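Local coordinates for protein glutamate receptor IIB,Glutamate receptor IIB (Drosophila melanogaster, PDB 4WXJ) that binds glutamate through its extracellular clamshell ligand-binding domain and probably serves as a subunit of a glutamate-gated ion channel at the neuromuscular synapse, at residues A[40-43]-A[44-48]; A[176-180]-A[181-185]; A[234-237]-A[238-242]. All coordinates share one frame; numbering follows the deposited sequence.

Contact 1: A[40-43]-A[44-48]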
loop_
_atom_site.group_PDB
_atom_site.type_symbol
_atom_site.label_atom_id
_atom_site.label_comp_id
_atom_site.label_asym_id
_atom_site.label_seq_id
_atom_site.Cartn_x
_atom_site.Cartn_y
_atom_site.Cartn_z
ATOM N N GLU A 40 -13.169 3.846 9.531
ATOM C CA GLU A 40 -12.513 2.880 10.402
ATOM C C GLU A 40 -11.342 2.234 9.673
ATOM O O GLU A 40 -11.235 2.326 8.449
ATOM C CB GLU A 40 -13.501 1.810 10.866
ATOM C CG GLU A 40 -14.021 0.916 9.747
ATOM C CD GLU A 40 -15.028 -0.104 10.240
ATOM O OE1 GLU A 40 -15.277 -0.157 11.464
ATOM O OE2 GLU A 40 -15.573 -0.854 9.404
ATOM N N GLY A 41 -10.470 1.578 10.431
ATOM C CA GLY A 41 -9.336 0.873 9.861
ATOM C C GLY A 41 -8.047 1.132 10.611
ATOM O O GLY A 41 -7.996 1.963 11.520
ATOM N N TYR A 42 -7.007 0.403 10.219
ATOM C CA TYR A 42 -5.683 0.521 10.821
ATOM C C TYR A 42 -5.203 1.968 10.858
ATOM O O TYR A 42 -4.724 2.444 11.888
ATOM C CB TYR A 42 -4.679 -0.339 10.046
ATOM C CG TYR A 42 -3.257 -0.227 10.545
ATOM C CD1 TYR A 42 -2.441 0.824 10.148
ATOM C CD2 TYR A 42 -2.728 -1.177 11.406
ATOM C CE1 TYR A 42 -1.146 0.933 10.603
ATOM C CE2 TYR A 42 -1.429 -1.080 11.863
ATOM C CZ TYR A 42 -0.644 -0.022 11.460
ATOM O OH TYR A 42 0.648 0.081 11.912
ATOM N N ALA A 43 -5.328 2.659 9.730
ATOM C CA ALA A 43 -4.833 4.023 9.613
ATOM C C ALA A 43 -5.659 4.977 10.467
ATOM O O ALA A 43 -5.139 5.968 10.976
ATOM C CB ALA A 43 -4.842 4.468 8.163
ATOM N N VAL A 44 -6.944 4.679 10.623
ATOM C CA VAL A 44 -7.812 5.502 11.457
ATOM C C VAL A 44 -7.379 5.400 12.918
ATOM O O VAL A 44 -7.205 6.415 13.591
ATOM C CB VAL A 44 -9.291 5.089 11.319
ATOM C CG1 VAL A 44 -10.173 5.911 12.258
ATOM C CG2 VAL A 44 -9.756 5.256 9.879
ATOM N N ASP A 45 -7.206 4.173 13.402
ATOM C CA ASP A 45 -6.735 3.950 14.764
ATOM C C ASP A 45 -5.382 4.616 15.016
ATOM O O ASP A 45 -5.167 5.206 16.075
ATOM C CB ASP A 45 -6.623 2.451 15.056
ATOM C CG ASP A 45 -7.974 1.767 15.162
ATOM O OD1 ASP A 45 -9.007 2.468 15.220
ATOM O OD2 ASP A 45 -7.996 0.517 15.199
ATOM N N LEU A 46 -4.476 4.523 14.048
ATOM C CA LEU A 46 -3.116 5.023 14.237
ATOM C C LEU A 46 -3.084 6.550 14.319
ATOM O O LEU A 46 -2.282 7.117 15.060
ATOM C CB LEU A 46 -2.202 4.534 13.110
ATOM C CG LEU A 46 -0.742 4.996 13.181
ATOM C CD1 LEU A 46 -0.101 4.624 14.514
ATOM C CD2 LEU A 46 0.061 4.414 12.028
ATOM N N ILE A 47 -3.953 7.213 13.563
ATOM C CA ILE A 47 -4.033 8.671 13.609
ATOM C C ILE A 47 -4.648 9.118 14.934
ATOM O O ILE A 47 -4.216 10.111 15.520
ATOM C CB ILE A 47 -4.858 9.241 12.433
ATOM C CG1 ILE A 47 -4.133 9.011 11.101
ATOM C CG2 ILE A 47 -5.131 10.733 12.628
ATOM C CD1 ILE A 47 -2.820 9.766 10.942
ATOM N N TYR A 48 -5.659 8.389 15.399
ATOM C CA TYR A 48 -6.253 8.649 16.708
ATOM C C TYR A 48 -5.214 8.495 17.814
ATOM O O TYR A 48 -5.123 9.330 18.713
ATOM C CB TYR A 48 -7.431 7.707 16.976
ATOM C CG TYR A 48 -8.771 8.244 16.524
ATOM C CD1 TYR A 48 -9.427 9.227 17.252
ATOM C CD2 TYR A 48 -9.387 7.759 15.378
ATOM C CE1 TYR A 48 -10.653 9.720 16.845
ATOM C CE2 TYR A 48 -10.614 8.243 14.964
ATOM C CZ TYR A 48 -11.243 9.224 15.701
ATOM O OH TYR A 48 -12.464 9.708 15.294
HETATM O O HOH W 1 -11.056 2.315 13.293
#
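Y42 and L46 both carry CG anti to the backbone N (chi1 177° and 180°), and these torsions swing the two side chains out from successive turns of the helix so that they run alongside each other in one direction. They meet where Y42 CE1 lies 4.0 Å from L46 CD2, the methyl approaching the phenol ring obliquely. V44 sends its two methyls different ways: CG2, the branch beside the backbone N, turns back over the main chain of E40 and comes to 3.4 Å from E40 C.

All this happens on the first turns of helix 42-54, which in the two-lobed, periplasmic-binding-protein-like fold belongs to lobe 1, the lobe built mainly from the first half of the chain. G41 is the N-cap. Its carbonyl opens the helical bonding: D45 N donates to G41 O over 3.0 Å with a nearly straight N-H...O (172°). L46 N to Y42 O (3.0 Å) and I47 N to A43 O (3.1 Å) continue the series.

A water bridges G41 N and the D45 carboxylate beside the helix start. It accepts from G41 N at 3.0 Å and donates to D45 OD1 at 2.8 Å. The other carboxylate oxygen, OD2, is taken by W260 and by a salt bridge to K259, both on helix 252-261. Lysine and helix N-terminus together would be expected to favour the ionised acid. L256 and W260 of that same helix touch the Y42 side chain, while L46 continues onto L253 and F113.

Contact 2: A[176-180]-A[181-185]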
loop_
_atom_site.group_PDB
_atom_site.type_symbol
_atom_site.label_atom_id
_atom_site.label_comp_id
_atom_site.label_asym_id
_atom_site.label_seq_id
_atom_site.Cartn_x
_atom_site.Cartn_y
_atom_site.Cartn_z
ATOM N N ALA A 176 -1.862 -6.098 -17.891
ATOM C CA ALA A 176 -1.552 -6.907 -16.719
ATOM C C ALA A 176 -1.732 -6.119 -15.426
ATOM O O ALA A 176 -1.823 -6.704 -14.347
ATOM C CB ALA A 176 -0.131 -7.445 -16.813
ATOM N N PHE A 177 -1.798 -4.796 -15.535
ATOM C CA PHE A 177 -1.864 -3.936 -14.359
ATOM C C PHE A 177 -3.300 -3.666 -13.906
ATOM O O PHE A 177 -4.242 -3.782 -14.689
ATOM C CB PHE A 177 -1.145 -2.618 -14.640
ATOM C CG PHE A 177 0.302 -2.793 -15.005
ATOM C CD1 PHE A 177 1.277 -2.828 -14.024
ATOM C CD2 PHE A 177 0.684 -2.934 -16.328
ATOM C CE1 PHE A 177 2.609 -2.993 -14.355
ATOM C CE2 PHE A 177 2.012 -3.100 -16.666
ATOM C CZ PHE A 177 2.977 -3.129 -15.678
ATOM N N THR A 178 -3.447 -3.305 -12.631
ATOM C CA THR A 178 -4.752 -3.052 -12.023
ATOM C C THR A 178 -4.754 -1.707 -11.301
ATOM O O THR A 178 -3.699 -1.107 -11.094
ATOM C CB THR A 178 -5.131 -4.156 -11.024
ATOM O OG1 THR A 178 -4.238 -4.115 -9.904
ATOM C CG2 THR A 178 -5.056 -5.528 -11.681
ATOM N N LYS A 179 -5.936 -1.242 -10.905
ATOM C CA LYS A 179 -6.063 0.072 -10.280
ATOM C C LYS A 179 -5.821 0.021 -8.771
ATOM O O LYS A 179 -5.466 1.032 -8.165
ATOM C CB LYS A 179 -7.445 0.672 -10.568
ATOM C CG LYS A 179 -8.573 0.131 -9.705
ATOM C CD LYS A 179 -9.927 0.657 -10.164
ATOM C CE LYS A 179 -10.071 2.145 -9.872
ATOM N NZ LYS A 179 -11.423 2.662 -10.226
ATOM N N ASN A 180 -6.017 -1.146 -8.165
ATOM C CA ASN A 180 -5.826 -1.293 -6.723
ATOM C C ASN A 180 -5.731 -2.756 -6.293
ATOM O O ASN A 180 -5.836 -3.660 -7.122
ATOM C CB ASN A 180 -6.964 -0.596 -5.968
ATOM C CG ASN A 180 -8.343 -1.071 -6.406
ATOM O OD1 ASN A 180 -8.539 -2.236 -6.750
ATOM N ND2 ASN A 180 -9.308 -0.158 -6.395
ATOM N N ASN A 181 -5.525 -2.979 -4.996
ATOM C CA ASN A 181 -5.434 -4.332 -4.452
ATOM C C ASN A 181 -6.713 -5.132 -4.678
ATOM O O ASN A 181 -6.660 -6.326 -4.970
ATOM C CB ASN A 181 -5.124 -4.291 -2.952
ATOM C CG ASN A 181 -3.686 -3.909 -2.660
ATOM O OD1 ASN A 181 -3.423 -2.977 -1.900
ATOM N ND2 ASN A 181 -2.748 -4.631 -3.259
ATOM N N GLU A 182 -7.858 -4.469 -4.532
ATOM C CA GLU A 182 -9.152 -5.132 -4.677
ATOM C C GLU A 182 -9.307 -5.748 -6.064
ATOM O O GLU A 182 -9.676 -6.914 -6.191
ATOM C CB GLU A 182 -10.303 -4.154 -4.415
ATOM C CG GLU A 182 -10.464 -3.742 -2.959
ATOM C CD GLU A 182 -9.431 -2.725 -2.498
ATOM O OE1 GLU A 182 -8.653 -2.224 -3.338
ATOM O OE2 GLU A 182 -9.401 -2.425 -1.286
ATOM N N GLU A 183 -9.022 -4.964 -7.100
ATOM C CA GLU A 183 -9.129 -5.448 -8.473
ATOM C C GLU A 183 -8.123 -6.567 -8.728
ATOM O O GLU A 183 -8.409 -7.518 -9.452
ATOM C CB GLU A 183 -8.908 -4.309 -9.473
ATOM C CG GLU A 183 -9.128 -4.715 -10.928
ATOM C CD GLU A 183 -8.664 -3.661 -11.919
ATOM O OE1 GLU A 183 -8.553 -2.479 -11.531
ATOM O OE2 GLU A 183 -8.402 -4.018 -13.088
ATOM N N GLY A 184 -6.940 -6.443 -8.134
ATOM C CA GLY A 184 -5.915 -7.461 -8.270
ATOM C C GLY A 184 -6.379 -8.797 -7.721
ATOM O O GLY A 184 -6.293 -9.821 -8.397
ATOM N N VAL A 185 -6.873 -8.782 -6.487
ATOM C CA VAL A 185 -7.388 -9.986 -5.844
ATOM C C VAL A 185 -8.596 -10.544 -6.596
ATOM O O VAL A 185 -8.711 -11.757 -6.784
ATOM C CB VAL A 185 -7.780 -9.706 -4.377
ATOM C CG1 VAL A 185 -8.435 -10.933 -3.737
ATOM C CG2 VAL A 185 -6.558 -9.288 -3.577
#
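Hydrogen bonds carry most of the contact between N180 and the first turn of helix 181-191. N180 curls its amide back over the helix end, CG lying between its own N and carbonyl carbon (chi1 54°). That places OD1 2.8 Å from E183 N, which approaches nearly head-on to the amide C=O (171°). The main-chain oxygen N180 O has two donors: G184 N at 3.2 Å, in the first helical bond, and T178 OG1, also at 3.2 Å, which comes from above the carbonyl plane. E183 reaches the other way with its chain extended, and its OE1 accepts from K179 N at 3.0 Å; the donor meets the carboxylate from above its plane.

Other approaches are unbonded. T178 and E183 pack as they pass antiparallel, T178 CB resting 3.7 Å from E183 CD. The E182 chain, bent at chi2, crosses N180 nearly perpendicularly and brings OE1 to 3.3 Å from N180 CG, close but without a hydrogen bond, the carboxylate and amide planes standing 79° apart.

The arrangement is a side-chain N-cap, reinforced by a glutamate at the third helical position that holds the incoming loop. It starts a helix of lobe 2 beside the ligand cleft: the side chain of N181 lies about 4 Å from the bound glutamate, touches D96, and makes a weak hydrogen bond to Y68, both lining the glutamate pocket.

Contact 3: A[234-237]-A[238-242]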
loop_
_atom_site.group_PDB
_atom_site.type_symbol
_atom_site.label_atom_id
_atom_site.label_comp_id
_atom_site.label_asym_id
_atom_site.label_seq_id
_atom_site.Cartn_x
_atom_site.Cartn_y
_atom_site.Cartn_z
ATOM N N ALA A 234 8.298 19.860 6.844
ATOM C CA ALA A 234 7.218 20.178 7.771
ATOM C C ALA A 234 7.745 20.139 9.201
ATOM O O ALA A 234 8.535 19.263 9.555
ATOM C CB ALA A 234 6.060 19.211 7.599
ATOM N N ASP A 235 7.302 21.086 10.022
ATOM C CA ASP A 235 7.830 21.231 11.375
ATOM C C ASP A 235 7.230 20.223 12.358
ATOM O O ASP A 235 7.666 20.138 13.506
ATOM C CB ASP A 235 7.585 22.653 11.885
ATOM C CG ASP A 235 6.111 22.972 12.044
ATOM O OD1 ASP A 235 5.293 22.421 11.278
ATOM O OD2 ASP A 235 5.769 23.774 12.938
ATOM N N PHE A 236 6.234 19.465 11.903
ATOM C CA PHE A 236 5.580 18.464 12.744
ATOM C C PHE A 236 5.959 17.043 12.322
ATOM O O PHE A 236 5.317 16.073 12.727
ATOM C CB PHE A 236 4.060 18.644 12.699
ATOM C CG PHE A 236 3.486 18.619 11.313
ATOM C CD1 PHE A 236 3.083 17.428 10.735
ATOM C CD2 PHE A 236 3.345 19.791 10.588
ATOM C CE1 PHE A 236 2.553 17.404 9.461
ATOM C CE2 PHE A 236 2.815 19.773 9.314
ATOM C CZ PHE A 236 2.419 18.578 8.750
ATOM N N ARG A 237 7.007 16.928 11.512
ATOM C CA ARG A 237 7.495 15.627 11.067
ATOM C C ARG A 237 8.100 14.850 12.232
ATOM O O ARG A 237 7.731 13.703 12.484
ATOM C CB ARG A 237 8.528 15.796 9.951
ATOM C CG ARG A 237 9.159 14.493 9.470
ATOM C CD ARG A 237 10.170 14.751 8.366
ATOM N NE ARG A 237 11.212 15.683 8.796
ATOM C CZ ARG A 237 12.358 15.330 9.374
ATOM N NH1 ARG A 237 12.647 14.053 9.592
ATOM N NH2 ARG A 237 13.231 16.263 9.723
ATOM N N SER A 238 9.033 15.486 12.935
ATOM C CA SER A 238 9.705 14.867 14.071
ATOM C C SER A 238 8.710 14.524 15.170
ATOM O O SER A 238 8.813 13.480 15.812
ATOM C CB SER A 238 10.790 15.793 14.623
ATOM O OG SER A 238 11.799 16.030 13.656
ATOM N N ASN A 239 7.750 15.415 15.384
ATOM C CA ASN A 239 6.716 15.193 16.385
ATOM C C ASN A 239 5.923 13.924 16.077
ATOM O O ASN A 239 5.611 13.145 16.976
ATOM C CB ASN A 239 5.790 16.409 16.461
ATOM C CG ASN A 239 4.630 16.205 17.415
ATOM O OD1 ASN A 239 3.499 16.589 17.119
ATOM N ND2 ASN A 239 4.902 15.597 18.566
ATOM N N LEU A 240 5.615 13.710 14.802
ATOM C CA LEU A 240 4.914 12.500 14.384
ATOM C C LEU A 240 5.806 11.265 14.516
ATOM O O LEU A 240 5.347 10.199 14.929
ATOM C CB LEU A 240 4.424 12.635 12.940
ATOM C CG LEU A 240 3.177 13.494 12.707
ATOM C CD1 LEU A 240 2.955 13.718 11.220
ATOM C CD2 LEU A 240 1.946 12.850 13.328
ATOM N N SER A 241 7.081 11.414 14.167
ATOM C CA SER A 241 8.016 10.293 14.191
ATOM C C SER A 241 8.274 9.791 15.610
ATOM O O SER A 241 8.310 8.583 15.850
ATOM C CB SER A 241 9.337 10.688 13.533
ATOM O OG SER A 241 9.176 10.865 12.137
ATOM N N VAL A 242 8.463 10.717 16.545
ATOM C CA VAL A 242 8.694 10.352 17.939
ATOM C C VAL A 242 7.468 9.631 18.492
ATOM O O VAL A 242 7.589 8.699 19.287
ATOM C CB VAL A 242 9.018 11.591 18.805
ATOM C CG1 VAL A 242 9.050 11.230 20.286
ATOM C CG2 VAL A 242 10.353 12.193 18.388
HETATM O O HOH W 2 10.096 18.372 12.025
HETATM O O HOH W 3 11.313 11.542 10.830
#
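F236 and L240 provide the apolar part of this helix start. Their side chains extend alongside one another in the same direction, and L240 CD1 sits at the edge of the F236 ring, in its plane, 3.7 Å from CD1 of the phenylalanine. The ring stands there because F236 CG is folded between its own N and carbonyl carbon (chi1 55°). One face of the same ring is met by A234 CB, displaced from the ring centre.

Among the hydrogen bonds, two backbone pairs begin helix 237-250. L240 N donates to F236 O, the N-cap carbonyl, over 3.2 Å and from above the carbonyl plane; S241 N reaches R237 O at 2.9 Å, in the plane of the R237 carbonyl. Before them, residues 234 to 237 form a type I beta turn closed by a weak bond from R237 N to A234 O. A water ties turn to helix, donating to A234 O and accepting from S238 N (3.2 Å).

Polar side chains add water-mediated and weak contacts. With its chain bent at chi3, R237 has S238 OG over one face of the guanidinium, 4.2 Å from R237 NH2; no bond forms. A second water lies 2.6 Å from S241 OG and accepts a weak bond from R237 NH1. R237 NE also makes a long, weak ion pair with D108.

S241 OG is hydrogen-bonded to V111 N, joining the helix to strand 108-123, where T110 also touches L240 and S241. On the apolar side, F236 and L240 pack against V230 of strand 214-230 and I92 of strand 92-93, and the F236 ring meets that of Y11.

All three contacts are helix starts, and they follow one another along the chain in the order 1, 2, 3. Contacts 1 and 3 lie in lobe 1, with centres about 18 Å apart and nearest atoms about 6 Å apart; each packs on strand 108-123, though contact 3 comes from the returning C-terminal part of the chain. Contact 2 lies in lobe 2, its centre about 23 Å from that of contact 1 and 33 Å from that of contact 3, on the opposite side of the chain's centre from the latter. Helix 181-191 thus begins beside the bound glutamate, whereas helices 42-54 and 237-250 belong to the body of the facing lobe.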